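Local coordinates for protein arginase (Thermus thermophilus, PDB 2EF5) that probably catalyses the manganese-dependent hydrolysis of L-arginine to L-ornithine and urea, the step of the urea cycle that releases urea, at residues 25-29 with 271-275; 80-85 with 105-109; 140-144 with 154-159; 196-200 with 241-245. One frame throughout, in Å; residues are numbered along the deposited sequence.

Interaction 1 of 4, residues 25-29 with 271-275; sequences ALRYA and NRTAE
Small side chains let two helices meet almost backbone to backbone, and Ala-274 is the apolar centre of this example. Its CB lies 4.0 Å from Ala-25 CB, 4.1 Å from Leu-26 CD2 and 4.3 Å from Ala-29 CB, so that one methyl group touches Ala-25 and Leu-26 of the last turn of helix 22-28 and Ala-29 just beyond it. The register follows from this: the CA atoms of Leu-26 and Ala-274 are 5.1 Å apart, those of Ala-29 and Glu-275 5.2 Å. Leu-26 has its CA-to-CB bond directed away, yet its mt rotamer (chi1 -74°, chi2 160°) brings CD2 back to 3.6 Å from Ala-274 O; the same side chain also packs on Leu-277, Val-278 and Leu-92. Buried Ala-29, the first residue to leave helical geometry (phi/psi -80/11), sets its CB 4.0 Å from the CA of exposed Glu-275. The polar edge is formed by Asn-271, which precedes helix 272-284 with positive phi (57/20). With chi1 at -153°, its amide spans the gap instead of capping its own helix, and ND2 donates a nearly linear hydrogen bond (174°) of 3.2 Å to Ala-25 O. Thus the C-terminal end of helix 22-28 meets the N-terminal end of helix 272-284 beside the parallel sheet of the arginase alpha/beta fold.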
loop_
_atom_site.group_PDB
_atom_site.type_symbol
_atom_site.label_atom_id
_atom_site.label_comp_id
_atom_site.label_asym_id
_atom_site.label_seq_id
_atom_site.Cartn_x
_atom_site.Cartn_y
_atom_site.Cartn_z
ATOM N N ALA A 25 -23.293 5.901 -42.802
ATOM C CA ALA A 25 -22.596 4.622 -42.711
ATOM C C ALA A 25 -23.398 3.648 -41.850
ATOM O O ALA A 25 -23.536 2.474 -42.195
ATOM C CB ALA A 25 -21.201 4.824 -42.118
ATOM N N LEU A 26 -23.920 4.139 -40.729
ATOM C CA LEU A 26 -24.709 3.311 -39.837
ATOM C C LEU A 26 -26.011 2.868 -40.504
ATOM O O LEU A 26 -26.435 1.717 -40.351
ATOM C CB LEU A 26 -24.983 4.069 -38.539
ATOM C CG LEU A 26 -23.738 4.161 -37.650
ATOM C CD1 LEU A 26 -23.874 5.299 -36.648
ATOM C CD2 LEU A 26 -23.530 2.817 -36.949
ATOM N N ARG A 27 -26.649 3.773 -41.245
ATOM C CA ARG A 27 -27.877 3.413 -41.943
ATOM C C ARG A 27 -27.536 2.380 -43.012
ATOM O O ARG A 27 -28.263 1.409 -43.182
ATOM C CB ARG A 27 -28.528 4.637 -42.597
ATOM C CG ARG A 27 -29.147 5.618 -41.620
ATOM C CD ARG A 27 -29.828 6.772 -42.359
ATOM N NE ARG A 27 -30.663 7.588 -41.477
ATOM C CZ ARG A 27 -30.275 8.723 -40.897
ATOM N NH1 ARG A 27 -29.049 9.201 -41.100
ATOM N NH2 ARG A 27 -31.120 9.385 -40.111
ATOM N N TYR A 28 -26.431 2.590 -43.725
ATOM C CA TYR A 28 -26.020 1.649 -44.756
ATOM C C TYR A 28 -25.702 0.273 -44.181
ATOM O O TYR A 28 -25.745 -0.714 -44.899
ATOM C CB TYR A 28 -24.823 2.188 -45.546
ATOM C CG TYR A 28 -25.242 3.064 -46.704
ATOM C CD1 TYR A 28 -26.029 2.549 -47.735
ATOM C CD2 TYR A 28 -24.884 4.413 -46.760
ATOM C CE1 TYR A 28 -26.456 3.355 -48.794
ATOM C CE2 TYR A 28 -25.306 5.230 -47.811
ATOM C CZ TYR A 28 -26.092 4.691 -48.823
ATOM O OH TYR A 28 -26.539 5.471 -49.866
ATOM N N ALA A 29 -25.387 0.210 -42.890
ATOM C CA ALA A 29 -25.109 -1.073 -42.247
ATOM C C ALA A 29 -26.444 -1.770 -41.903
ATOM O O ALA A 29 -26.477 -2.756 -41.167
ATOM C CB ALA A 29 -24.279 -0.864 -40.994
ATOM N N ASN A 271 -16.675 -0.432 -44.100
ATOM C CA ASN A 271 -17.760 -0.088 -43.188
ATOM C C ASN A 271 -17.890 -1.040 -42.000
ATOM O O ASN A 271 -18.942 -1.086 -41.370
ATOM C CB ASN A 271 -19.086 -0.080 -43.971
ATOM C CG ASN A 271 -20.116 0.845 -43.359
ATOM O OD1 ASN A 271 -19.779 1.935 -42.908
ATOM N ND2 ASN A 271 -21.383 0.425 -43.362
ATOM N N ARG A 272 -16.835 -1.783 -41.675
ATOM C CA ARG A 272 -16.932 -2.750 -40.583
ATOM C C ARG A 272 -17.151 -2.158 -39.203
ATOM O O ARG A 272 -17.698 -2.826 -38.320
ATOM C CB ARG A 272 -15.718 -3.684 -40.571
ATOM C CG ARG A 272 -14.398 -3.045 -40.198
ATOM C CD ARG A 272 -13.286 -4.080 -40.368
ATOM N NE ARG A 272 -12.023 -3.665 -39.766
ATOM C CZ ARG A 272 -10.925 -4.412 -39.750
ATOM N NH1 ARG A 272 -10.932 -5.615 -40.306
ATOM N NH2 ARG A 272 -9.820 -3.955 -39.180
ATOM N N THR A 273 -16.746 -0.910 -39.009
ATOM C CA THR A 273 -16.938 -0.274 -37.716
ATOM C C THR A 273 -18.415 0.041 -37.531
ATOM O O THR A 273 -18.982 -0.168 -36.456
ATOM C CB THR A 273 -16.110 1.011 -37.597
ATOM O OG1 THR A 273 -14.723 0.686 -37.745
ATOM C CG2 THR A 273 -16.329 1.663 -36.230
ATOM N N ALA A 274 -19.045 0.531 -38.588
ATOM C CA ALA A 274 -20.469 0.843 -38.527
ATOM C C ALA A 274 -21.252 -0.462 -38.334
ATOM O O ALA A 274 -22.223 -0.505 -37.573
ATOM C CB ALA A 274 -20.914 1.537 -39.813
ATOM N N GLU A 275 -20.832 -1.524 -39.022
ATOM C CA GLU A 275 -21.515 -2.809 -38.892
ATOM C C GLU A 275 -21.352 -3.317 -37.462
ATOM O O GLU A 275 -22.267 -3.931 -36.910
ATOM C CB GLU A 275 -20.954 -3.828 -39.895
ATOM C CG GLU A 275 -21.062 -3.349 -41.347
ATOM C CD GLU A 275 -20.475 -4.316 -42.357
ATOM O OE1 GLU A 275 -19.570 -5.100 -41.989
ATOM O OE2 GLU A 275 -20.909 -4.278 -43.531
#

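Interaction 2 of 4, residues 80-85 with 105-109; sequences LAALPE and GAARG
Arg-108 spreads its side chain across the C-terminal end of helix 66-81, its guanidinium lying at Ala-81 O with Glu-85 CG over one face. The principle is an arginine from one helix end hydrogen-bonded to a main-chain carbonyl at the end of another, here within the alpha/beta fold of arginase, where helices 66-81 and 99-107 come together at their C-terminal ends with strand 87-93 between them in sequence. The close approach is at Gly-105, where Gly-105 CA is 4.8 Å from Ala-81 CA; an ideal CB there would crowd Leu-80 CB, which instead rests 4.0 Å from Gly-105 C. Leu-80, an mt rotamer, also places CD1 4.4 Å from Ala-106 CB and packs on Pro-89 and Val-91 of strand 87-93. Helix 99-107 ends as Arg-108 adopts positive phi (56/37), and chi angles of -64°, -168°, 163° and -59° carry the guanidinium across. Beyond Ala-82 the other segment is extended, with Leu-83, Pro-84 and Glu-85 near -65/143. Glu-85 OE2 comes within 3.3 Å of Arg-108 CD, but lies 4.1 Å from Arg-108 NE and well out of the guanidinium plane, so the charges attract without a salt bridge. The position of NH2 is less certain, and the 3.2 Å bond from Arg-108 NH2 to Ala-81 O is weak; the main link is Arg-108 NH1 to Ala-81 O, very short at 2.4 Å and nearly straight at 171°.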
loop_
_atom_site.group_PDB
_atom_site.type_symbol
_atom_site.label_atom_id
_atom_site.label_comp_id
_atom_site.label_asym_id
_atom_site.label_seq_id
_atom_site.Cartn_x
_atom_site.Cartn_y
_atom_site.Cartn_z
ATOM N N LEU A 80 -36.140 14.877 -29.374
ATOM C CA LEU A 80 -36.279 13.690 -28.537
ATOM C C LEU A 80 -37.305 13.891 -27.418
ATOM O O LEU A 80 -38.079 12.985 -27.100
ATOM C CB LEU A 80 -34.920 13.301 -27.936
ATOM C CG LEU A 80 -33.810 12.862 -28.905
ATOM C CD1 LEU A 80 -32.573 12.469 -28.112
ATOM C CD2 LEU A 80 -34.284 11.690 -29.749
ATOM N N ALA A 81 -37.311 15.078 -26.821
ATOM C CA ALA A 81 -38.241 15.373 -25.737
ATOM C C ALA A 81 -39.678 15.340 -26.244
ATOM O O ALA A 81 -40.605 15.054 -25.490
ATOM C CB ALA A 81 -37.933 16.743 -25.136
ATOM N N ALA A 82 -39.854 15.623 -27.528
ATOM C CA ALA A 82 -41.181 15.638 -28.124
ATOM C C ALA A 82 -41.699 14.257 -28.520
ATOM O O ALA A 82 -42.876 14.111 -28.854
ATOM C CB ALA A 82 -41.189 16.563 -29.338
ATOM N N LEU A 83 -40.836 13.245 -28.490
ATOM C CA LEU A 83 -41.261 11.896 -28.856
ATOM C C LEU A 83 -42.290 11.335 -27.882
ATOM O O LEU A 83 -42.223 11.594 -26.685
ATOM C CB LEU A 83 -40.059 10.939 -28.895
ATOM C CG LEU A 83 -39.097 11.032 -30.085
ATOM C CD1 LEU A 83 -37.932 10.079 -29.884
ATOM C CD2 LEU A 83 -39.837 10.691 -31.366
ATOM N N PRO A 84 -43.281 10.585 -28.385
ATOM C CA PRO A 84 -44.250 10.035 -27.436
ATOM C C PRO A 84 -43.457 9.070 -26.550
ATOM O O PRO A 84 -42.575 8.369 -27.042
ATOM C CB PRO A 84 -45.258 9.330 -28.343
ATOM C CG PRO A 84 -44.452 8.969 -29.558
ATOM C CD PRO A 84 -43.611 10.203 -29.769
ATOM N N GLU A 85 -43.738 9.052 -25.250
ATOM C CA GLU A 85 -43.010 8.167 -24.348
ATOM C C GLU A 85 -43.303 6.709 -24.754
ATOM O O GLU A 85 -44.367 6.395 -25.295
ATOM C CB GLU A 85 -43.385 8.508 -22.896
ATOM C CG GLU A 85 -42.861 9.928 -22.504
ATOM C CD GLU A 85 -43.102 10.360 -21.065
ATOM O OE1 GLU A 85 -44.251 10.741 -20.741
ATOM O OE2 GLU A 85 -42.162 10.270 -20.235
ATOM N N GLY A 105 -32.314 15.389 -23.823
ATOM C CA GLY A 105 -33.603 15.210 -24.461
ATOM C C GLY A 105 -34.272 13.901 -24.085
ATOM O O GLY A 105 -35.453 13.887 -23.745
ATOM N N ALA A 106 -33.517 12.806 -24.136
ATOM C CA ALA A 106 -34.042 11.479 -23.809
ATOM C C ALA A 106 -34.382 11.306 -22.330
ATOM O O ALA A 106 -35.188 10.447 -21.972
ATOM C CB ALA A 106 -33.038 10.394 -24.239
ATOM N N ALA A 107 -33.765 12.113 -21.476
ATOM C CA ALA A 107 -34.000 12.029 -20.042
ATOM C C ALA A 107 -35.417 12.462 -19.675
ATOM O O ALA A 107 -35.972 12.013 -18.669
ATOM C CB ALA A 107 -32.985 12.882 -19.298
ATOM N N ARG A 108 -35.994 13.342 -20.487
ATOM C CA ARG A 108 -37.348 13.828 -20.248
ATOM C C ARG A 108 -37.530 14.444 -18.868
ATOM O O ARG A 108 -38.575 14.282 -18.243
ATOM C CB ARG A 108 -38.356 12.690 -20.425
ATOM C CG ARG A 108 -38.410 12.156 -21.832
ATOM C CD ARG A 108 -39.598 11.247 -22.049
ATOM N NE ARG A 108 -39.836 11.090 -23.477
ATOM C CZ ARG A 108 -40.088 12.105 -24.295
ATOM N NH1 ARG A 108 -40.143 13.340 -23.819
ATOM N NH2 ARG A 108 -40.257 11.891 -25.589
ATOM N N GLY A 109 -36.508 15.143 -18.388
ATOM C CA GLY A 109 -36.606 15.780 -17.087
ATOM C C GLY A 109 -36.516 14.858 -15.886
ATOM O O GLY A 109 -36.514 15.328 -14.750
#

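Interaction 3 of 4, residues 140-144 with 154-159; sequences AVLSG and FRAVDP
Helix 138-142 stops at a Schellman motif, in which Gly-144 takes positive phi (89/16) and its N bonds to Val-141 O at 2.7 Å. Facing it, the chain leaves helix 148-154 at Arg-155 (-57/129), passes through Ala-156 (-154/-2) and runs extended through Val-157 (-143/147) and Asp-158 before turning at Pro-159. The CA atoms of Leu-142 and Arg-155 are 4.3 Å apart, those of Ser-143 and Val-157 5.2 Å. One carbonyl joins the two: Leu-142 O accepts hydrogen bonds from Ala-156 N (2.9 Å, 174°) and Val-157 N (3.0 Å, 157°). A CA-H...O contact of 3.5 Å from Ser-143 CA to Val-157 O extends the backbone pairing. Among side chains, Leu-142 is an mt rotamer whose CD2 lies 3.3 Å from Phe-154 O and 4.4 Å from Ala-156 CB, while its CB is 4.1 Å from Val-157 CG1. Val-141 CG1 meets Phe-154 CB at 3.9 Å, and Ser-143 CB meets Pro-159 CG at 4.0 Å; Ser-143 OG bonds back to Leu-139 O. A side chain at Gly-144 would collide with Arg-155, whose CD lies 3.5 Å from Gly-144 CA. The contact thereby joins the ends of helices 138-142 and 148-154 ahead of strand 162-167: Leu-142 and Val-157 pack on strand 113-117 at Trp-116 and Val-114, Leu-142 also touches Val-103 of helix 99-107, and Phe-154 reaches Arg-70 and Ala-73 of helix 66-81.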
loop_
_atom_site.group_PDB
_atom_site.type_symbol
_atom_site.label_atom_id
_atom_site.label_comp_id
_atom_site.label_asym_id
_atom_site.label_seq_id
_atom_site.Cartn_x
_atom_site.Cartn_y
_atom_site.Cartn_z
ATOM N N ALA A 140 -18.893 16.009 -19.242
ATOM C CA ALA A 140 -18.693 16.996 -18.183
ATOM C C ALA A 140 -19.905 17.919 -18.207
ATOM O O ALA A 140 -20.573 18.105 -17.195
ATOM C CB ALA A 140 -17.420 17.786 -18.432
ATOM N N VAL A 141 -20.197 18.477 -19.378
ATOM C CA VAL A 141 -21.337 19.371 -19.546
ATOM C C VAL A 141 -22.611 18.730 -18.997
ATOM O O VAL A 141 -23.326 19.333 -18.195
ATOM C CB VAL A 141 -21.559 19.715 -21.039
ATOM C CG1 VAL A 141 -22.860 20.485 -21.215
ATOM C CG2 VAL A 141 -20.392 20.531 -21.559
ATOM N N LEU A 142 -22.901 17.509 -19.432
ATOM C CA LEU A 142 -24.091 16.809 -18.965
ATOM C C LEU A 142 -24.089 16.714 -17.447
ATOM O O LEU A 142 -25.149 16.689 -16.819
ATOM C CB LEU A 142 -24.158 15.401 -19.561
ATOM C CG LEU A 142 -24.557 15.319 -21.035
ATOM C CD1 LEU A 142 -24.258 13.924 -21.572
ATOM C CD2 LEU A 142 -26.046 15.644 -21.187
ATOM N N SER A 143 -22.897 16.660 -16.864
ATOM C CA SER A 143 -22.761 16.566 -15.414
ATOM C C SER A 143 -22.791 17.939 -14.747
ATOM O O SER A 143 -22.651 18.042 -13.526
ATOM C CB SER A 143 -21.459 15.847 -15.049
ATOM O OG SER A 143 -21.490 14.496 -15.479
ATOM N N GLY A 144 -22.968 18.983 -15.553
ATOM C CA GLY A 144 -23.030 20.334 -15.022
ATOM C C GLY A 144 -21.714 21.077 -14.889
ATOM O O GLY A 144 -21.648 22.084 -14.191
ATOM N N PHE A 154 -27.962 21.957 -21.191
ATOM C CA PHE A 154 -27.703 20.525 -21.314
ATOM C C PHE A 154 -27.405 19.757 -20.029
ATOM O O PHE A 154 -27.325 18.526 -20.059
ATOM C CB PHE A 154 -26.583 20.279 -22.327
ATOM C CG PHE A 154 -26.871 20.839 -23.693
ATOM C CD1 PHE A 154 -28.068 20.551 -24.330
ATOM C CD2 PHE A 154 -25.958 21.679 -24.326
ATOM C CE1 PHE A 154 -28.359 21.092 -25.575
ATOM C CE2 PHE A 154 -26.237 22.225 -25.572
ATOM C CZ PHE A 154 -27.437 21.933 -26.199
ATOM N N ARG A 155 -27.236 20.450 -18.906
ATOM C CA ARG A 155 -26.974 19.742 -17.654
ATOM C C ARG A 155 -28.158 18.791 -17.508
ATOM O O ARG A 155 -29.310 19.214 -17.623
ATOM C CB ARG A 155 -26.925 20.718 -16.470
ATOM C CG ARG A 155 -26.545 20.067 -15.139
ATOM C CD ARG A 155 -26.285 21.106 -14.048
ATOM N NE ARG A 155 -27.490 21.841 -13.666
ATOM C CZ ARG A 155 -28.482 21.335 -12.940
ATOM N NH1 ARG A 155 -28.418 20.082 -12.509
ATOM N NH2 ARG A 155 -29.540 22.083 -12.644
ATOM N N ALA A 156 -27.898 17.507 -17.275
ATOM C CA ALA A 156 -29.012 16.574 -17.167
ATOM C C ALA A 156 -28.773 15.328 -16.328
ATOM O O ALA A 156 -29.677 14.510 -16.169
ATOM C CB ALA A 156 -29.477 16.171 -18.565
ATOM N N VAL A 157 -27.573 15.165 -15.788
ATOM C CA VAL A 157 -27.310 13.987 -14.975
ATOM C C VAL A 157 -26.413 14.297 -13.790
ATOM O O VAL A 157 -25.548 15.167 -13.865
ATOM C CB VAL A 157 -26.641 12.870 -15.804
ATOM C CG1 VAL A 157 -25.236 13.286 -16.196
ATOM C CG2 VAL A 157 -26.611 11.567 -15.009
ATOM N N ASP A 158 -26.633 13.586 -12.690
ATOM C CA ASP A 158 -25.818 13.766 -11.500
ATOM C C ASP A 158 -24.586 12.894 -11.709
ATOM O O ASP A 158 -24.708 11.738 -12.105
ATOM C CB ASP A 158 -26.578 13.296 -10.258
ATOM C CG ASP A 158 -25.827 13.583 -8.967
ATOM O OD1 ASP A 158 -24.662 13.151 -8.833
ATOM O OD2 ASP A 158 -26.407 14.247 -8.081
ATOM N N PRO A 159 -23.388 13.435 -11.447
ATOM C CA PRO A 159 -22.135 12.690 -11.613
ATOM C C PRO A 159 -22.177 11.301 -10.987
ATOM O O PRO A 159 -21.501 10.381 -11.449
ATOM C CB PRO A 159 -21.106 13.593 -10.933
ATOM C CG PRO A 159 -21.650 14.960 -11.175
ATOM C CD PRO A 159 -23.130 14.781 -10.904
#

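Interaction 4 of 4, residues 196-200 with 241-245; sequences VARIA and EAHLL. With GAI (guanidine), chain I.
A single water joins the start of one helix to an acid on the next: it accepts from Val-196 N at 3.1 Å and donates to Glu-241 OE2 at 2.5 Å, the one polar link in an otherwise apolar interface. The helical segments 196-200 and 241-245 run nearly parallel, crossing at -28° with axes 9.6 Å apart, and Val-196 pairs with Glu-241 (CA to CA 6.3 Å), Ala-200 with Leu-245 (5.9 Å). Val-196, chi1 173°, points toward the second helix: CG2 lies 3.6 Å from Glu-241 CB, CG1 3.8 Å from Leu-245 CB and 4.1 Å from Leu-244 CD2. Both leucines are tp rotamers; Leu-244 CD2 also reaches Ala-197 CB (4.1 Å), and Leu-245 CD1 reaches Ala-200 CB (3.9 Å). Bound guanidine, hydrogen-bonded to Glu-247, sits beside helix 239-252, its N1 3.9 Å from Leu-244 N. Glu-241 OE1 forms a salt bridge with Arg-240 of the second subunit, so one carboxylate couples this helix pair, through water, to the subunit interface.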
loop_
_atom_site.group_PDB
_atom_site.type_symbol
_atom_site.label_atom_id
_atom_site.label_comp_id
_atom_site.label_asym_id
_atom_site.label_seq_id
_atom_site.Cartn_x
_atom_site.Cartn_y
_atom_site.Cartn_z
ATOM N N VAL A 196 -15.679 -8.180 -18.018
ATOM C CA VAL A 196 -16.902 -7.454 -18.353
ATOM C C VAL A 196 -18.144 -7.940 -17.607
ATOM O O VAL A 196 -19.000 -7.139 -17.237
ATOM C CB VAL A 196 -17.181 -7.511 -19.879
ATOM C CG1 VAL A 196 -18.543 -6.904 -20.195
ATOM C CG2 VAL A 196 -16.094 -6.771 -20.627
ATOM N N ALA A 197 -18.254 -9.246 -17.391
ATOM C CA ALA A 197 -19.422 -9.782 -16.705
ATOM C C ALA A 197 -19.639 -9.105 -15.347
ATOM O O ALA A 197 -20.726 -8.603 -15.047
ATOM C CB ALA A 197 -19.273 -11.287 -16.531
ATOM N N ARG A 198 -18.594 -9.093 -14.528
ATOM C CA ARG A 198 -18.675 -8.480 -13.213
ATOM C C ARG A 198 -18.888 -6.968 -13.319
ATOM O O ARG A 198 -19.687 -6.395 -12.579
ATOM C CB ARG A 198 -17.408 -8.783 -12.416
ATOM C CG ARG A 198 -17.411 -8.183 -11.025
ATOM C CD ARG A 198 -16.219 -8.656 -10.214
ATOM N NE ARG A 198 -16.231 -8.075 -8.876
ATOM C CZ ARG A 198 -15.303 -8.297 -7.951
ATOM N NH1 ARG A 198 -14.278 -9.096 -8.209
ATOM N NH2 ARG A 198 -15.399 -7.711 -6.765
ATOM N N ILE A 199 -18.185 -6.317 -14.240
ATOM C CA ILE A 199 -18.349 -4.872 -14.405
ATOM C C ILE A 199 -19.769 -4.507 -14.804
ATOM O O ILE A 199 -20.326 -3.537 -14.291
ATOM C CB ILE A 199 -17.375 -4.315 -15.451
ATOM C CG1 ILE A 199 -15.953 -4.371 -14.896
ATOM C CG2 ILE A 199 -17.743 -2.881 -15.808
ATOM C CD1 ILE A 199 -14.904 -3.966 -15.887
ATOM N N ALA A 200 -20.360 -5.278 -15.713
ATOM C CA ALA A 200 -21.731 -5.023 -16.148
ATOM C C ALA A 200 -22.684 -5.128 -14.959
ATOM O O ALA A 200 -23.618 -4.339 -14.827
ATOM C CB ALA A 200 -22.135 -6.016 -17.231
ATOM N N GLU A 241 -16.553 -9.099 -25.757
ATOM C CA GLU A 241 -16.758 -8.302 -24.555
ATOM C C GLU A 241 -17.829 -7.243 -24.774
ATOM O O GLU A 241 -18.698 -7.048 -23.928
ATOM C CB GLU A 241 -15.465 -7.607 -24.117
ATOM C CG GLU A 241 -14.425 -8.530 -23.533
ATOM C CD GLU A 241 -13.168 -7.788 -23.144
ATOM O OE1 GLU A 241 -12.727 -6.926 -23.931
ATOM O OE2 GLU A 241 -12.618 -8.058 -22.057
ATOM N N ALA A 242 -17.763 -6.550 -25.905
ATOM C CA ALA A 242 -18.741 -5.509 -26.202
ATOM C C ALA A 242 -20.148 -6.090 -26.296
ATOM O O ALA A 242 -21.103 -5.498 -25.794
ATOM C CB ALA A 242 -18.369 -4.782 -27.504
ATOM N N HIS A 243 -20.296 -7.247 -26.939
ATOM C CA HIS A 243 -21.622 -7.840 -27.040
ATOM C C HIS A 243 -22.100 -8.297 -25.662
ATOM O O HIS A 243 -23.269 -8.116 -25.320
ATOM C CB HIS A 243 -21.634 -9.002 -28.042
ATOM C CG HIS A 243 -21.762 -8.558 -29.466
ATOM N ND1 HIS A 243 -22.963 -8.149 -30.011
ATOM C CD2 HIS A 243 -20.837 -8.418 -30.440
ATOM C CE1 HIS A 243 -22.767 -7.777 -31.263
ATOM N NE2 HIS A 243 -21.488 -7.927 -31.552
ATOM N N LEU A 244 -21.203 -8.863 -24.859
ATOM C CA LEU A 244 -21.601 -9.300 -23.521
ATOM C C LEU A 244 -22.128 -8.112 -22.709
ATOM O O LEU A 244 -23.169 -8.204 -22.060
ATOM C CB LEU A 244 -20.428 -9.930 -22.768
ATOM C CG LEU A 244 -20.832 -10.379 -21.356
ATOM C CD1 LEU A 244 -21.880 -11.490 -21.455
ATOM C CD2 LEU A 244 -19.617 -10.865 -20.595
ATOM N N LEU A 245 -21.399 -7.002 -22.745
ATOM C CA LEU A 245 -21.813 -5.804 -22.021
ATOM C C LEU A 245 -23.216 -5.378 -22.438
ATOM O O LEU A 245 -24.061 -5.071 -21.589
ATOM C CB LEU A 245 -20.839 -4.655 -22.280
ATOM C CG LEU A 245 -21.223 -3.330 -21.614
ATOM C CD1 LEU A 245 -21.282 -3.506 -20.096
ATOM C CD2 LEU A 245 -20.211 -2.271 -21.994
HETATM C C GAI I . -21.650 -12.858 -26.958
HETATM N N1 GAI I . -21.807 -12.590 -25.652
HETATM N N2 GAI I . -20.460 -13.259 -27.410
HETATM N N3 GAI I . -22.680 -12.726 -27.801
HETATM O O HOH W 1 -13.728 -9.227 -20.141
#

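Overall arrangement
All four contacts join elements that flank the parallel sheet of one alpha/beta fold, and each mixes buried and exposed residues. Interaction 1 joins helix ends through alanines and an asparagine hydrogen bond, whereas interaction 4 packs nearly parallel helices through valine and leucine; helix 272-284 touches both, and their nearest atoms are about 7 Å apart. Interactions 2 and 3 also use helix ends: an arginine side chain supplies the polar link at 80-85 with 105-109, backbone amides at 140-144 with 154-159, and helices 66-81 and 99-107, which make interaction 2, also border interaction 3. Interaction 3 lies on the opposite side of the chain's centre from interaction 1. Only interaction 4 reaches another subunit.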